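Local coordinates for RagB/SusD family nutrient uptake outer membrane protein (Bacteroides thetaiotaomicron, PDB 7KV3), which binds a beta-1,3-linked glucan and probably serves in its uptake at the bacterial outer membrane, at residues A[66-71]-A[106-111]; A[285-290]-A[389-394]; A[306-311]-A[362-367]; A[312-317]-A[380-385]. All coordinates share one frame; numbering follows the deposited sequence.

Contact 1: A[66-71]-A[106-111]; sequences EYNPVN and NMIYGL. With BGC (beta-D-glucopyranose), chain B.
The N-terminal end of helix 110-130, within the helix-rich SusD fold, is met by two side chains of the loop that leads into helix 70-75. E66 and N68 both turn an oxygen to amides at and just before the start of the longer helix. The E66 chain runs straight beyond CG, and its OE1 takes two bonds: Y109 N, at 2.9 Å from OE1, lies on the syn lone pair, whereas G110 N, at 3.1 Å from OE1, comes from above the carboxylate plane. The positive end of the helix would be expected to stabilise the carboxylate. N68 OD1 accepts L111 N at 2.9 Å, in the carbonyl plane and on a lone pair. The same amide is held at its other branch, since ND2 donates to Y67 O, 2.8 Å away, and rests against I108 CG2. G110 has no CB, which here would run into N68 OD1 and press on E66 CB. Beyond the polar part, V70 CG2 faces L111 CD1, and W157 of helix 137-162 covers both residues. Y109 sends its hydroxyl to E502. Y67 takes no part in the helix contact; its OH donates to O4 of glucose B, at 2.7 Å.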
# COMPACT_ATOMS: atom_id res chain seq x y z
N GLU A 66 6.75 -7.40 14.81
CA GLU A 66 7.25 -6.23 14.05
C GLU A 66 6.11 -5.35 13.51
O GLU A 66 5.02 -5.87 13.24
CB GLU A 66 8.09 -6.69 12.86
CG GLU A 66 9.43 -7.25 13.27
CD GLU A 66 10.19 -7.86 12.11
OE1 GLU A 66 10.16 -7.29 11.00
OE2 GLU A 66 10.81 -8.90 12.33
N TYR A 67 6.39 -4.07 13.34
CA TYR A 67 5.58 -3.06 12.61
C TYR A 67 6.13 -2.98 11.18
O TYR A 67 7.20 -2.45 11.01
CB TYR A 67 5.69 -1.69 13.29
CG TYR A 67 5.34 -1.66 14.76
CD1 TYR A 67 4.03 -1.58 15.16
CD2 TYR A 67 6.33 -1.65 15.74
CE1 TYR A 67 3.69 -1.55 16.50
CE2 TYR A 67 6.00 -1.63 17.09
CZ TYR A 67 4.67 -1.59 17.47
OH TYR A 67 4.28 -1.53 18.78
N ASN A 68 5.45 -3.57 10.20
CA ASN A 68 5.88 -3.54 8.78
C ASN A 68 4.70 -3.06 7.92
O ASN A 68 4.35 -3.73 6.96
CB ASN A 68 6.37 -4.91 8.31
CG ASN A 68 7.66 -5.41 8.94
OD1 ASN A 68 8.00 -6.57 8.75
ND2 ASN A 68 8.42 -4.57 9.63
N PRO A 69 4.06 -1.90 8.22
CA PRO A 69 2.90 -1.45 7.44
C PRO A 69 3.38 -1.28 5.99
O PRO A 69 4.33 -0.59 5.76
CB PRO A 69 2.45 -0.13 8.07
CG PRO A 69 3.67 0.32 8.91
CD PRO A 69 4.47 -0.92 9.23
N VAL A 70 2.76 -2.00 5.06
CA VAL A 70 3.38 -2.28 3.74
C VAL A 70 3.49 -0.98 2.92
O VAL A 70 4.43 -0.90 2.10
CB VAL A 70 2.58 -3.36 3.01
CG1 VAL A 70 1.12 -2.96 2.80
CG2 VAL A 70 3.26 -3.69 1.69
N ASN A 71 2.55 -0.03 3.08
CA ASN A 71 2.57 1.28 2.38
C ASN A 71 3.82 2.05 2.82
O ASN A 71 4.57 2.51 1.92
CB ASN A 71 1.28 2.08 2.60
CG ASN A 71 0.91 2.31 4.05
OD1 ASN A 71 1.00 1.41 4.87
ND2 ASN A 71 0.44 3.52 4.35
N ASN A 106 19.25 -7.42 10.35
CA ASN A 106 18.49 -6.29 10.92
C ASN A 106 17.48 -5.82 9.87
O ASN A 106 17.59 -4.66 9.38
CB ASN A 106 19.46 -5.21 11.39
CG ASN A 106 18.92 -4.33 12.48
OD1 ASN A 106 17.73 -4.40 12.81
ND2 ASN A 106 19.78 -3.51 13.05
N MET A 107 16.58 -6.72 9.47
CA MET A 107 15.70 -6.53 8.29
C MET A 107 14.24 -6.63 8.72
O MET A 107 13.98 -7.11 9.83
CB MET A 107 16.02 -7.55 7.20
CG MET A 107 16.68 -6.92 5.98
SD MET A 107 15.62 -5.69 5.12
CE MET A 107 14.21 -6.74 4.76
N ILE A 108 13.33 -6.13 7.90
CA ILE A 108 11.87 -6.34 8.07
C ILE A 108 11.61 -7.80 7.71
O ILE A 108 11.78 -8.18 6.55
CB ILE A 108 11.04 -5.33 7.26
CG1 ILE A 108 11.31 -5.38 5.75
CG2 ILE A 108 11.28 -3.93 7.82
CD1 ILE A 108 10.31 -4.65 4.90
N TYR A 109 11.27 -8.61 8.69
CA TYR A 109 11.01 -10.05 8.53
C TYR A 109 9.49 -10.30 8.60
O TYR A 109 9.01 -11.27 8.00
CB TYR A 109 11.86 -10.77 9.59
CG TYR A 109 12.07 -12.24 9.38
CD1 TYR A 109 11.71 -12.86 8.20
CD2 TYR A 109 12.63 -13.01 10.39
CE1 TYR A 109 11.90 -14.22 8.03
CE2 TYR A 109 12.83 -14.37 10.23
CZ TYR A 109 12.46 -14.98 9.04
OH TYR A 109 12.64 -16.32 8.85
N GLY A 110 8.75 -9.46 9.31
CA GLY A 110 7.30 -9.66 9.52
C GLY A 110 6.55 -9.75 8.20
O GLY A 110 5.72 -10.65 8.04
N LEU A 111 6.82 -8.83 7.28
CA LEU A 111 6.09 -8.76 6.00
C LEU A 111 6.35 -10.06 5.23
O LEU A 111 5.39 -10.55 4.59
CB LEU A 111 6.57 -7.55 5.20
CG LEU A 111 5.91 -7.39 3.84
CD1 LEU A 111 4.40 -7.22 4.00
CD2 LEU A 111 6.55 -6.24 3.08
C2 BGC B . 4.90 -0.75 23.94
C3 BGC B . 5.47 -0.40 22.58
C4 BGC B . 5.98 -1.65 21.87
C5 BGC B . 4.89 -2.72 21.89
C6 BGC B . 5.36 -4.00 21.22
C1 BGC B . 3.85 -1.88 23.83
O2 BGC B . 4.20 0.35 24.45
O3 BGC B . 6.56 0.49 22.69
O4 BGC B . 6.33 -1.31 20.53
O5 BGC B . 4.48 -3.01 23.23
O6 BGC B . 6.42 -4.61 21.97

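Contact 2: A[285-290]-A[389-394]; sequences VRDWGS and KSSSEL. With BGC (beta-D-glucopyranose), chain C; BGC (beta-D-glucopyranose), chain D; BGC (beta-D-glucopyranose), chain E; BGC (beta-D-glucopyranose), chain F.
D287, W288, S390 and S391 form part of the glucan-binding surface of this SusD-family protein, where two loops meet beneath a chain of glucoses joined through O3 and C1. Hydrogen bonds, to sugar and within the protein, make up the first group. D287 OD2 accepts from O2 of glucose C and from O2 of glucose D, the latter at 2.6 Å, and so grips two successive residues. S390 OG donates to O3 of glucose C at 2.9 Å; with OG anti to the backbone N (chi1 -163°), it is brought alongside the aspartate. S391 OG accepts from O2 of glucose F at 2.7 Å and makes a very short bond of its own to D287 OD1. That OD1 also receives W288 N, from above the carboxylate plane, which helps to fix the rotation of the carboxylate. Aromatic packing is the second group. L394 CD1 sits over one face of the W288 indole, 3.8 Å from the six-membered-ring centroid, while C3 of glucose E lies over the opposite face; W62 meets the indole edge-to-face. Were W288 an alanine, glucose E would probably lose the face it rests on, L394 CD1 its ring, and the bridging water its NE1 donor. R286 runs out extended behind the site and forms a salt bridge with D61 and a bond to W62 O. Water completes the account: one molecule accepts from W288 NE1 at 3.2 Å, donates to E393 OE1 and lies 2.6 Å from O2 of glucose E.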
# COMPACT_ATOMS: atom_id res chain seq x y z
N VAL A 285 -10.67 -6.39 18.75
CA VAL A 285 -9.93 -6.98 19.90
C VAL A 285 -8.55 -7.47 19.44
O VAL A 285 -7.97 -8.34 20.12
CB VAL A 285 -10.72 -8.11 20.60
CG1 VAL A 285 -11.83 -7.54 21.46
CG2 VAL A 285 -11.29 -9.12 19.62
N ARG A 286 -8.00 -6.88 18.37
CA ARG A 286 -6.58 -7.09 18.04
C ARG A 286 -5.75 -6.62 19.25
O ARG A 286 -6.07 -5.54 19.83
CB ARG A 286 -6.19 -6.38 16.75
CG ARG A 286 -4.76 -6.66 16.33
CD ARG A 286 -4.44 -5.88 15.10
NE ARG A 286 -3.30 -6.37 14.36
CZ ARG A 286 -2.88 -5.83 13.22
NH1 ARG A 286 -3.51 -4.79 12.70
NH2 ARG A 286 -1.86 -6.35 12.59
N ASP A 287 -4.77 -7.43 19.65
CA ASP A 287 -3.95 -7.15 20.85
C ASP A 287 -2.49 -7.54 20.58
O ASP A 287 -2.20 -8.16 19.52
CB ASP A 287 -4.58 -7.82 22.09
CG ASP A 287 -4.37 -7.06 23.40
OD1 ASP A 287 -3.63 -6.06 23.42
OD2 ASP A 287 -4.96 -7.49 24.40
N TRP A 288 -1.60 -7.09 21.46
CA TRP A 288 -0.12 -7.28 21.35
C TRP A 288 0.23 -8.76 21.19
O TRP A 288 1.07 -9.05 20.31
CB TRP A 288 0.57 -6.63 22.56
CG TRP A 288 0.19 -5.19 22.69
CD1 TRP A 288 -0.72 -4.65 23.55
CD2 TRP A 288 0.68 -4.10 21.88
NE1 TRP A 288 -0.81 -3.30 23.35
CE2 TRP A 288 0.02 -2.93 22.33
CE3 TRP A 288 1.59 -4.00 20.82
CZ2 TRP A 288 0.27 -1.68 21.77
CZ3 TRP A 288 1.81 -2.77 20.25
CH2 TRP A 288 1.16 -1.62 20.72
N GLY A 289 -0.39 -9.63 21.99
CA GLY A 289 -0.18 -11.09 22.02
C GLY A 289 -1.02 -11.82 20.97
O GLY A 289 -0.67 -12.97 20.67
N SER A 290 -2.07 -11.18 20.43
CA SER A 290 -3.03 -11.74 19.43
C SER A 290 -3.12 -10.79 18.23
O SER A 290 -4.15 -10.17 17.91
CB SER A 290 -4.37 -12.03 20.06
OG SER A 290 -4.94 -10.85 20.59
N LYS A 389 -12.25 -2.80 21.93
CA LYS A 389 -12.48 -3.48 23.23
C LYS A 389 -11.18 -4.10 23.74
O LYS A 389 -11.23 -4.84 24.74
CB LYS A 389 -13.60 -4.53 23.11
CG LYS A 389 -14.98 -3.94 22.81
CD LYS A 389 -15.63 -3.28 24.01
CE LYS A 389 -16.24 -1.92 23.71
NZ LYS A 389 -17.61 -2.04 23.16
N SER A 390 -10.04 -3.76 23.12
CA SER A 390 -8.70 -4.26 23.54
C SER A 390 -7.73 -3.08 23.77
O SER A 390 -8.13 -2.11 24.45
CB SER A 390 -8.20 -5.25 22.54
OG SER A 390 -7.15 -5.99 23.12
N SER A 391 -6.51 -3.16 23.24
CA SER A 391 -5.50 -2.06 23.24
C SER A 391 -5.79 -1.09 22.09
O SER A 391 -5.67 -1.51 20.90
CB SER A 391 -4.12 -2.63 23.20
OG SER A 391 -4.02 -3.71 24.13
N SER A 392 -6.19 0.14 22.44
CA SER A 392 -6.67 1.21 21.51
C SER A 392 -5.62 1.51 20.42
O SER A 392 -6.04 1.96 19.32
CB SER A 392 -7.04 2.45 22.28
OG SER A 392 -5.86 3.08 22.75
N GLU A 393 -4.33 1.27 20.72
CA GLU A 393 -3.16 1.49 19.83
C GLU A 393 -3.27 0.66 18.56
O GLU A 393 -2.72 1.11 17.54
CB GLU A 393 -1.84 1.05 20.47
CG GLU A 393 -1.33 2.02 21.51
CD GLU A 393 -1.85 1.77 22.92
OE1 GLU A 393 -2.52 0.74 23.13
OE2 GLU A 393 -1.59 2.62 23.80
N LEU A 394 -3.86 -0.53 18.63
CA LEU A 394 -3.85 -1.50 17.50
C LEU A 394 -5.20 -1.51 16.80
O LEU A 394 -5.34 -2.34 15.89
CB LEU A 394 -3.52 -2.89 18.04
CG LEU A 394 -2.14 -3.02 18.68
CD1 LEU A 394 -1.98 -4.37 19.35
CD2 LEU A 394 -1.05 -2.82 17.63
C2 BGC C . -8.03 -9.16 24.60
C3 BGC C . -8.43 -8.27 25.77
C4 BGC C . -9.95 -8.00 25.67
C5 BGC C . -10.77 -9.27 25.46
C6 BGC C . -12.17 -8.89 25.05
C1 BGC C . -8.83 -10.45 24.75
O1 BGC C . -8.36 -11.38 23.79
O2 BGC C . -6.61 -9.41 24.62
O3 BGC C . -7.67 -7.04 25.75
O4 BGC C . -10.47 -7.33 26.83
O5 BGC C . -10.19 -10.16 24.48
O6 BGC C . -12.78 -10.13 24.70
C2 BGC D . -6.18 -5.51 26.70
C3 BGC D . -6.06 -4.52 27.82
C4 BGC D . -7.33 -3.67 27.91
C5 BGC D . -8.57 -4.57 28.05
C6 BGC D . -9.83 -3.74 28.09
C1 BGC D . -7.50 -6.28 26.84
O2 BGC D . -5.03 -6.36 26.69
O3 BGC D . -4.94 -3.67 27.52
O4 BGC D . -7.26 -2.76 29.00
O5 BGC D . -8.64 -5.43 26.92
O6 BGC D . -10.87 -4.57 28.58
C2 BGC E . 1.45 -2.29 26.12
C3 BGC E . 2.54 -3.10 25.45
C4 BGC E . 3.05 -4.22 26.34
C5 BGC E . 1.89 -5.00 26.93
C6 BGC E . 2.43 -6.13 27.76
C1 BGC E . 0.47 -3.22 26.87
O2 BGC E . 0.73 -1.47 25.18
O3 BGC E . 3.64 -2.26 25.09
O4 BGC E . 3.85 -5.09 25.55
O5 BGC E . 1.12 -4.13 27.73
O6 BGC E . 2.76 -7.08 26.76
C2 BGC F . -2.69 -3.21 27.46
C3 BGC F . -1.50 -3.11 28.41
C4 BGC F . -1.87 -2.13 29.52
C5 BGC F . -3.16 -2.53 30.25
C6 BGC F . -3.62 -1.30 31.06
C1 BGC F . -3.83 -3.87 28.25
O2 BGC F . -2.40 -3.96 26.28
O3 BGC F . -0.35 -2.64 27.73
O4 BGC F . -0.80 -1.98 30.48
O5 BGC F . -4.23 -2.98 29.34
O6 BGC F . -4.58 -1.72 32.03
O HOH W 1 -1.73 -0.74 25.08

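Contact 3: A[306-311]-A[362-367]; sequences YIWPNG and LSYTTR. With BGC (beta-D-glucopyranose), chain G.
Y306 and R367 carry the aromatic part of this contact between two loops. The R367 guanidinium lies flat on the Y306 ring as a cation-pi stack, planes 18° apart and CZ 3.9 Å from the ring centroid, and I307 CG1 covers the opposite face. Y306 CG, anti to its own N (chi1 -172°), carries the ring out alongside T365, whose CG2 meets its edge. Held in this way, R367 reaches the sugar with both terminal nitrogens: NH1 donates to O4 of glucose G at 2.9 Å and NH2 to O3 of the same residue at 2.8 Å. D90 binds this glucose as well. Replacing Y306 by alanine would probably leave the guanidinium without its flat support and freer to swing off the two hydroxyls. Backbone polar links come next. T365 N donates to Y306 O at 3.0 Å, and a water bridges Y306 N and T365 O. Apolar packing closes the far end, with W308 CE3 against Y364 CB at 3.9 Å and P309 CG facing L362 CD1. From there the W308 indole meets W344 of strand 343-345 edge-to-face and packs on A346 and L350 of helix 346-356, while Y364 touches Q347 of that helix.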
# COMPACT_ATOMS: atom_id res chain seq x y z
N TYR A 306 3.96 12.69 18.82
CA TYR A 306 4.25 12.11 20.16
C TYR A 306 3.74 13.07 21.24
O TYR A 306 4.08 14.23 21.27
CB TYR A 306 5.74 11.78 20.29
CG TYR A 306 6.15 11.02 21.53
CD1 TYR A 306 5.63 9.78 21.83
CD2 TYR A 306 7.12 11.53 22.39
CE1 TYR A 306 6.05 9.06 22.94
CE2 TYR A 306 7.54 10.83 23.51
CZ TYR A 306 7.01 9.59 23.78
OH TYR A 306 7.37 8.92 24.91
N ILE A 307 2.85 12.58 22.08
CA ILE A 307 2.25 13.35 23.21
C ILE A 307 1.59 14.61 22.66
O ILE A 307 1.61 15.66 23.30
CB ILE A 307 3.27 13.63 24.33
CG1 ILE A 307 4.10 12.39 24.63
CG2 ILE A 307 2.55 14.10 25.59
CD1 ILE A 307 5.24 12.59 25.61
N TRP A 308 0.92 14.46 21.52
CA TRP A 308 -0.15 15.38 21.08
C TRP A 308 -1.23 15.45 22.16
O TRP A 308 -1.59 14.44 22.75
CB TRP A 308 -0.72 14.92 19.72
CG TRP A 308 -1.76 15.85 19.19
CD1 TRP A 308 -3.11 15.74 19.32
CD2 TRP A 308 -1.51 17.08 18.49
NE1 TRP A 308 -3.72 16.82 18.74
CE2 TRP A 308 -2.78 17.64 18.21
CE3 TRP A 308 -0.36 17.74 18.05
CZ2 TRP A 308 -2.92 18.85 17.52
CZ3 TRP A 308 -0.51 18.93 17.36
CH2 TRP A 308 -1.77 19.48 17.12
N PRO A 309 -1.79 16.65 22.43
CA PRO A 309 -2.95 16.79 23.31
C PRO A 309 -4.24 16.28 22.65
O PRO A 309 -4.87 17.05 21.90
CB PRO A 309 -3.02 18.29 23.54
CG PRO A 309 -2.43 18.88 22.30
CD PRO A 309 -1.34 17.93 21.86
N ASN A 310 -4.59 15.02 22.93
CA ASN A 310 -5.71 14.31 22.27
C ASN A 310 -6.94 15.21 22.22
O ASN A 310 -7.29 15.79 23.27
CB ASN A 310 -6.04 13.00 22.97
CG ASN A 310 -5.12 11.87 22.57
OD1 ASN A 310 -4.13 12.06 21.86
ND2 ASN A 310 -5.48 10.67 22.99
N GLY A 311 -7.58 15.29 21.04
CA GLY A 311 -8.84 16.03 20.82
C GLY A 311 -8.59 17.39 20.20
O GLY A 311 -9.50 17.86 19.52
N LEU A 362 0.19 25.07 24.75
CA LEU A 362 0.14 23.68 24.24
C LEU A 362 1.33 23.46 23.31
O LEU A 362 1.71 24.37 22.50
CB LEU A 362 -1.17 23.40 23.51
CG LEU A 362 -2.41 23.29 24.39
CD1 LEU A 362 -3.60 22.78 23.59
CD2 LEU A 362 -2.15 22.40 25.60
N SER A 363 1.89 22.27 23.42
CA SER A 363 2.93 21.74 22.51
C SER A 363 2.73 20.24 22.39
O SER A 363 2.02 19.66 23.23
CB SER A 363 4.31 22.11 23.01
OG SER A 363 4.54 21.47 24.24
N TYR A 364 3.31 19.64 21.37
CA TYR A 364 3.56 18.19 21.33
C TYR A 364 5.06 18.01 21.58
O TYR A 364 5.75 19.02 21.66
CB TYR A 364 3.03 17.56 20.04
CG TYR A 364 3.79 17.88 18.78
CD1 TYR A 364 3.45 18.98 18.01
CD2 TYR A 364 4.80 17.06 18.33
CE1 TYR A 364 4.13 19.27 16.85
CE2 TYR A 364 5.48 17.33 17.15
CZ TYR A 364 5.15 18.45 16.40
OH TYR A 364 5.81 18.76 15.25
N THR A 365 5.50 16.77 21.76
CA THR A 365 6.92 16.39 21.93
C THR A 365 7.46 16.02 20.54
O THR A 365 7.05 14.99 19.97
CB THR A 365 7.03 15.30 22.99
OG1 THR A 365 6.43 15.83 24.18
CG2 THR A 365 8.44 14.86 23.25
N THR A 366 8.33 16.88 20.01
CA THR A 366 9.07 16.71 18.75
C THR A 366 9.95 15.47 18.94
O THR A 366 10.55 15.35 20.02
CB THR A 366 9.84 17.98 18.37
OG1 THR A 366 10.82 18.27 19.38
CG2 THR A 366 8.93 19.18 18.20
N ARG A 367 9.94 14.57 17.97
CA ARG A 367 10.82 13.38 17.94
C ARG A 367 11.81 13.58 16.79
O ARG A 367 11.87 14.65 16.24
CB ARG A 367 9.95 12.11 17.89
CG ARG A 367 9.76 11.46 19.26
CD ARG A 367 9.05 10.11 19.20
NE ARG A 367 9.28 9.33 20.41
CZ ARG A 367 8.97 8.05 20.56
NH1 ARG A 367 8.38 7.39 19.57
NH2 ARG A 367 9.23 7.42 21.70
C2 BGC G . 7.60 2.63 22.63
C3 BGC G . 7.81 3.83 21.72
C4 BGC G . 8.31 3.34 20.39
C5 BGC G . 7.33 2.29 19.81
C6 BGC G . 7.78 1.68 18.47
C1 BGC G . 6.66 1.62 22.00
O2 BGC G . 6.96 3.04 23.83
O3 BGC G . 8.73 4.73 22.37
O4 BGC G . 8.42 4.47 19.53
O5 BGC G . 7.20 1.23 20.76
O6 BGC G . 9.17 1.38 18.47
O HOH W 2 6.28 13.79 17.67
O HOH W 3 3.88 17.05 24.67

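Contact 4: A[312-317]-A[380-385]; sequences TDNHDR and AITGNN
The side chains of H315 and I381 run out together where two loops are joined by a single beta bridge. In I381 both torsions are folded (chi1 -55°, chi2 -66°), which curls CD1 over one face of the imidazole, 3.8 Å from its centroid in a CH-pi contact. The imidazole is held at both nitrogens: ND1 donates to D313 O at 2.7 Å, nearly in the ring plane, and NE2 bonds E376. With a carboxylate at NE2 and a carbonyl at ND1, the ring may tend to the protonated form. W344 stacks on it too. D316 points its CB to that of A380, and with CG set beside the backbone N (chi1 -79°) its carboxylate lies across T382. T382 OG1 donates to D316 OD1 at 2.7 Å, approaching from above the carboxylate plane. The other oxygen, D316 OD2, faces two waters, one of which accepts from G383 N and the other from N385 ND2. Between the backbones, D316 N donates to A380 O at 2.9 Å and T382 N to N314 O at 3.0 Å, the two bonds flanking the H315-I381 pair. G383, at positive phi, takes the third position of a type II turn closed by N384 N to I381 O. Two loops of the SusD-family region are thus joined by a single beta bridge, H315 with I381, that runs straight into the type II turn I381-N384.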
# COMPACT_ATOMS: atom_id res chain seq x y z
N THR A 312 -7.42 18.01 20.42
CA THR A 312 -7.09 19.32 19.80
C THR A 312 -7.06 19.12 18.28
O THR A 312 -6.37 18.18 17.80
CB THR A 312 -5.77 19.91 20.33
OG1 THR A 312 -5.92 20.07 21.75
CG2 THR A 312 -5.38 21.21 19.67
N ASP A 313 -7.84 19.93 17.56
CA ASP A 313 -8.07 19.84 16.10
C ASP A 313 -8.56 18.44 15.72
O ASP A 313 -8.25 18.02 14.59
CB ASP A 313 -6.78 20.22 15.37
CG ASP A 313 -6.99 20.51 13.90
OD1 ASP A 313 -8.00 21.14 13.59
OD2 ASP A 313 -6.14 20.08 13.08
N ASN A 314 -9.26 17.73 16.62
CA ASN A 314 -9.75 16.33 16.44
C ASN A 314 -8.63 15.39 15.97
O ASN A 314 -8.94 14.41 15.27
CB ASN A 314 -10.95 16.27 15.49
CG ASN A 314 -12.20 16.86 16.11
OD1 ASN A 314 -12.82 17.74 15.52
ND2 ASN A 314 -12.57 16.40 17.30
N HIS A 315 -7.39 15.63 16.38
CA HIS A 315 -6.25 14.70 16.21
C HIS A 315 -5.86 14.09 17.56
O HIS A 315 -6.04 14.77 18.63
CB HIS A 315 -5.09 15.44 15.53
CG HIS A 315 -5.33 15.63 14.07
ND1 HIS A 315 -6.22 16.57 13.59
CD2 HIS A 315 -4.82 15.00 13.00
CE1 HIS A 315 -6.22 16.52 12.26
NE2 HIS A 315 -5.37 15.57 11.88
N ASP A 316 -5.33 12.87 17.51
CA ASP A 316 -4.86 12.09 18.67
C ASP A 316 -3.38 11.81 18.49
O ASP A 316 -2.83 12.09 17.40
CB ASP A 316 -5.62 10.78 18.85
CG ASP A 316 -6.99 10.89 19.49
OD1 ASP A 316 -7.46 12.04 19.75
OD2 ASP A 316 -7.57 9.82 19.77
N ARG A 317 -2.75 11.32 19.54
CA ARG A 317 -1.27 11.21 19.62
C ARG A 317 -0.80 9.90 18.99
O ARG A 317 -1.58 8.98 18.82
CB ARG A 317 -0.85 11.27 21.09
CG ARG A 317 -1.28 10.07 21.91
CD ARG A 317 -1.05 10.45 23.37
NE ARG A 317 -1.60 9.47 24.29
CZ ARG A 317 -2.65 9.68 25.08
NH1 ARG A 317 -3.27 10.84 25.08
NH2 ARG A 317 -3.03 8.71 25.90
N ALA A 380 -4.08 9.64 13.31
CA ALA A 380 -5.03 9.30 14.40
C ALA A 380 -6.02 10.46 14.57
O ALA A 380 -5.58 11.57 14.91
CB ALA A 380 -4.27 9.00 15.67
N ILE A 381 -7.30 10.20 14.26
CA ILE A 381 -8.42 11.19 14.36
C ILE A 381 -9.30 10.80 15.55
O ILE A 381 -9.72 9.65 15.63
CB ILE A 381 -9.26 11.24 13.06
CG1 ILE A 381 -8.40 11.53 11.83
CG2 ILE A 381 -10.43 12.23 13.20
CD1 ILE A 381 -7.77 12.91 11.81
N THR A 382 -9.56 11.74 16.45
CA THR A 382 -10.38 11.52 17.67
C THR A 382 -11.65 10.76 17.28
O THR A 382 -12.38 11.25 16.41
CB THR A 382 -10.69 12.87 18.32
OG1 THR A 382 -9.42 13.49 18.49
CG2 THR A 382 -11.45 12.75 19.63
N GLY A 383 -11.88 9.59 17.89
CA GLY A 383 -13.10 8.78 17.74
C GLY A 383 -12.93 7.61 16.77
O GLY A 383 -13.86 6.78 16.73
N ASN A 384 -11.82 7.52 16.01
CA ASN A 384 -11.61 6.45 14.98
C ASN A 384 -11.10 5.15 15.63
O ASN A 384 -10.91 4.19 14.89
CB ASN A 384 -10.69 6.90 13.85
CG ASN A 384 -11.36 7.71 12.75
OD1 ASN A 384 -12.56 7.97 12.76
ND2 ASN A 384 -10.58 8.09 11.76
N ASN A 385 -10.93 5.10 16.95
CA ASN A 385 -10.75 3.82 17.70
C ASN A 385 -11.70 3.73 18.91
O ASN A 385 -11.46 2.86 19.75
CB ASN A 385 -9.29 3.61 18.16
CG ASN A 385 -8.80 4.65 19.14
OD1 ASN A 385 -9.48 5.64 19.41
ND2 ASN A 385 -7.60 4.44 19.67
O HOH W 4 -3.14 12.61 14.78
O HOH W 5 -9.98 8.26 19.47
O HOH W 6 -6.91 7.37 20.76

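In the fold
Contact 1 is the most buried and sits at the start of helix 110-130, where side-chain oxygens meet backbone amides. Contacts 2, 3 and 4 lie farther from the centre of the chain and are partly buried. Contacts 1, 2 and 3 all reach the glucan: Y67 of contact 1 packs on W288 of contact 2, whereas contact 3 holds another glucose of the chain with an arginine. Contact 4 touches no sugar and combines a backbone bridge with a threonine-aspartate bond, a CH-pi contact and waters; N385 ties it to S392 of contact 2. Contacts 3 and 4 share the loop between helices 299-303 and 326-330, and N310 bonds R317 N between them.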